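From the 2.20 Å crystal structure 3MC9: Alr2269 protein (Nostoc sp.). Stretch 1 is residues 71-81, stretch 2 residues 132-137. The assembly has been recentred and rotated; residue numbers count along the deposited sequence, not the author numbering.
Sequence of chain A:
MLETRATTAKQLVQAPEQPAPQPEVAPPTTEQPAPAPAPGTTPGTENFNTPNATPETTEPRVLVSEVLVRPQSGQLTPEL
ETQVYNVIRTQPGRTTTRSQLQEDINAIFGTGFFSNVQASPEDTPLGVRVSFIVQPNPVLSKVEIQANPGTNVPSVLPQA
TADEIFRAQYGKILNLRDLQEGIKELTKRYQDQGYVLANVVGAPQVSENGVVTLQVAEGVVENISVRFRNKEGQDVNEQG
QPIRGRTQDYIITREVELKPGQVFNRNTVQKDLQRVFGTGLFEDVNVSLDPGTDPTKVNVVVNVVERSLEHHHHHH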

# COMPACT_ATOMS: atom_id res chain seq x y z
N PRO A 71 8.86 -1.38 12.97
CA PRO A 71 9.33 -0.95 11.67
C PRO A 71 10.35 -1.96 11.16
O PRO A 71 11.12 -2.50 11.95
CB PRO A 71 10.01 0.39 11.96
CG PRO A 71 10.55 0.22 13.35
CD PRO A 71 9.53 -0.64 14.06
N GLN A 72 10.35 -2.22 9.87
CA GLN A 72 11.39 -3.06 9.28
C GLN A 72 12.74 -2.33 9.29
O GLN A 72 13.79 -2.95 9.42
CB GLN A 72 11.02 -3.41 7.85
CG GLN A 72 11.80 -4.58 7.30
CD GLN A 72 11.33 -4.97 5.92
OE1 GLN A 72 10.39 -4.38 5.39
NE2 GLN A 72 11.97 -5.97 5.34
N SER A 73 12.70 -1.00 9.14
CA SER A 73 13.86 -0.14 9.29
C SER A 73 13.39 1.28 9.61
O SER A 73 12.20 1.60 9.45
CB SER A 73 14.69 -0.13 8.01
OG SER A 73 14.01 0.55 6.97
N GLY A 74 14.31 2.12 10.07
CA GLY A 74 13.96 3.45 10.55
C GLY A 74 13.16 3.37 11.84
O GLY A 74 13.30 2.41 12.61
N GLN A 75 12.35 4.39 12.09
CA GLN A 75 11.44 4.40 13.23
C GLN A 75 10.01 4.24 12.77
O GLN A 75 9.67 4.58 11.64
CB GLN A 75 11.52 5.71 14.01
CG GLN A 75 12.62 5.79 15.02
CD GLN A 75 13.75 6.63 14.52
OE1 GLN A 75 13.87 7.80 14.87
NE2 GLN A 75 14.57 6.05 13.64
N LEU A 76 9.18 3.75 13.68
CA LEU A 76 7.76 3.67 13.45
C LEU A 76 7.09 4.77 14.25
O LEU A 76 7.17 4.80 15.47
CB LEU A 76 7.20 2.31 13.86
CG LEU A 76 5.76 2.04 13.40
CD1 LEU A 76 5.65 2.20 11.87
CD2 LEU A 76 5.30 0.66 13.82
N THR A 77 6.44 5.68 13.54
CA THR A 77 5.61 6.70 14.16
C THR A 77 4.51 6.03 15.00
O THR A 77 4.00 4.97 14.64
CB THR A 77 5.01 7.66 13.08
OG1 THR A 77 3.77 8.21 13.54
CG2 THR A 77 4.73 6.94 11.78
N PRO A 78 4.15 6.64 16.14
CA PRO A 78 3.02 6.12 16.91
C PRO A 78 1.69 6.18 16.15
O PRO A 78 0.82 5.34 16.39
CB PRO A 78 2.97 7.03 18.15
CG PRO A 78 3.92 8.15 17.88
CD PRO A 78 4.91 7.64 16.89
N GLU A 79 1.56 7.15 15.25
CA GLU A 79 0.37 7.26 14.42
C GLU A 79 0.27 6.07 13.47
O GLU A 79 -0.83 5.56 13.23
CB GLU A 79 0.37 8.57 13.61
CG GLU A 79 0.11 9.85 14.44
CD GLU A 79 1.31 10.34 15.27
OE1 GLU A 79 2.47 9.97 14.97
OE2 GLU A 79 1.08 11.12 16.23
N LEU A 80 1.40 5.61 12.94
CA LEU A 80 1.39 4.45 12.04
C LEU A 80 1.21 3.14 12.81
O LEU A 80 0.54 2.22 12.33
CB LEU A 80 2.65 4.40 11.18
CG LEU A 80 2.65 5.34 9.96
CD1 LEU A 80 4.00 5.31 9.25
CD2 LEU A 80 1.54 4.98 8.99
N GLU A 81 1.81 3.06 13.99
CA GLU A 81 1.63 1.89 14.86
C GLU A 81 0.14 1.69 15.17
O GLU A 81 -0.39 0.57 15.12
CB GLU A 81 2.43 2.07 16.15
CG GLU A 81 2.76 0.77 16.84
CD GLU A 81 3.31 0.96 18.25
OE1 GLU A 81 3.99 1.96 18.51
OE2 GLU A 81 3.06 0.09 19.10
N PHE A 132 4.39 -8.00 13.93
CA PHE A 132 4.02 -7.47 12.63
C PHE A 132 5.11 -6.49 12.29
O PHE A 132 5.29 -5.48 12.99
CB PHE A 132 2.65 -6.81 12.65
CG PHE A 132 1.51 -7.78 12.82
CD1 PHE A 132 1.10 -8.59 11.76
CD2 PHE A 132 0.88 -7.92 14.05
CE1 PHE A 132 0.07 -9.51 11.92
CE2 PHE A 132 -0.15 -8.83 14.22
CZ PHE A 132 -0.55 -9.64 13.16
N ILE A 133 5.86 -6.80 11.24
CA ILE A 133 6.98 -5.97 10.83
C ILE A 133 6.56 -5.25 9.56
O ILE A 133 6.21 -5.87 8.56
CB ILE A 133 8.26 -6.80 10.64
CG1 ILE A 133 8.62 -7.49 11.96
CG2 ILE A 133 9.43 -5.91 10.16
CD1 ILE A 133 9.26 -8.84 11.81
N VAL A 134 6.55 -3.93 9.62
CA VAL A 134 5.98 -3.12 8.57
C VAL A 134 7.00 -2.10 8.10
O VAL A 134 7.83 -1.63 8.88
CB VAL A 134 4.69 -2.43 9.04
CG1 VAL A 134 3.70 -3.46 9.60
CG2 VAL A 134 4.99 -1.36 10.08
N GLN A 135 6.94 -1.77 6.82
CA GLN A 135 7.83 -0.78 6.21
C GLN A 135 6.96 0.33 5.70
O GLN A 135 6.25 0.16 4.70
CB GLN A 135 8.63 -1.41 5.07
CG GLN A 135 9.68 -0.49 4.42
CD GLN A 135 10.51 0.32 5.43
OE1 GLN A 135 10.45 1.54 5.44
NE2 GLN A 135 11.29 -0.37 6.26
N PRO A 136 6.95 1.47 6.41
CA PRO A 136 6.14 2.59 5.93
C PRO A 136 6.52 3.01 4.52
O PRO A 136 7.68 2.93 4.13
CB PRO A 136 6.46 3.71 6.93
CG PRO A 136 6.99 3.03 8.14
CD PRO A 136 7.63 1.77 7.67
N ASN A 137 5.53 3.45 3.75
CA ASN A 137 5.78 4.02 2.42
C ASN A 137 6.67 5.25 2.56
O ASN A 137 6.63 5.92 3.59
CB ASN A 137 4.48 4.45 1.75
CG ASN A 137 3.70 3.29 1.14
OD1 ASN A 137 4.27 2.34 0.60
ND2 ASN A 137 2.38 3.38 1.21

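The contact between these stretches, 399 Å² of surface counted over both sides, is centred on Gln72, Gln135 and Pro136, which contribute 66, 65 and 57 Å² respectively. The backbone sets the frame. Pro71 pairs with Val134 in a parallel bridge, their CA atoms 5.1 Å apart, and a backbone hydrogen bond runs from Gln72 N to Val134 O at 2.8 Å, with an angle of 150° at the hydrogen. The same carbonyl also receives a CA-H...O contact, Pro71 CA lying 3.2 Å from Val134 O. Proline is tolerated here: it has no N-H, but the bond to Val134 O comes from the amide of Gln72.

Gln72 follows the bridge, and its CA-to-CB bond points toward the other stretch. The side chain is extended, t at both chi1 and chi2. Gln72 CB and Gln72 CG lie against Ile133 CG2, at 3.8 and 3.9 Å, and Gln72 OE1 comes within 3.5 Å of Gln135 CB. Glutamine suits this exposed position, since its methylenes can pack on Ile133 while its polar amide need not be buried.

Gln135 starts out sideways, but its chain bends, t at chi1 and p at chi2, and brings its end nearer to the first stretch. There the terminal amide lies beside Ser73, with Ser73 OG 3.0 Å from the atom modelled as Gln135 NE2. The amide is probably turned over in the model, so whether this is a hydrogen bond is left open. A long, flexible side chain is what allows a strand residue to reach the loop beyond the bridge.

Pro136 turns toward the first stretch and offers a compact apolar ring to two leucines. Leu76 CD1 lies 4.0 Å from Pro136 CG, and Leu80 CD1 lies 3.7 Å from Pro136 CB. Leu76 sets off sideways, yet its branched end comes nearer, so that its CD1 also packs 4.0 Å from CG2 of the buried Val134. Leucine fits both positions: its methyls stand far enough from the backbone to span the gap from loop and helix to strand.

Leu80 lies in the first turn of the helix. Thr77 occupies the N-cap position, its OG1 donating a hydrogen bond to Glu79 OE1 at 2.6 Å, while Glu81 N bonds to Thr77 O at 3.0 Å in the first turn. Leu80 points toward the other stretch, whereas Pro78 and Glu79 are out of its reach.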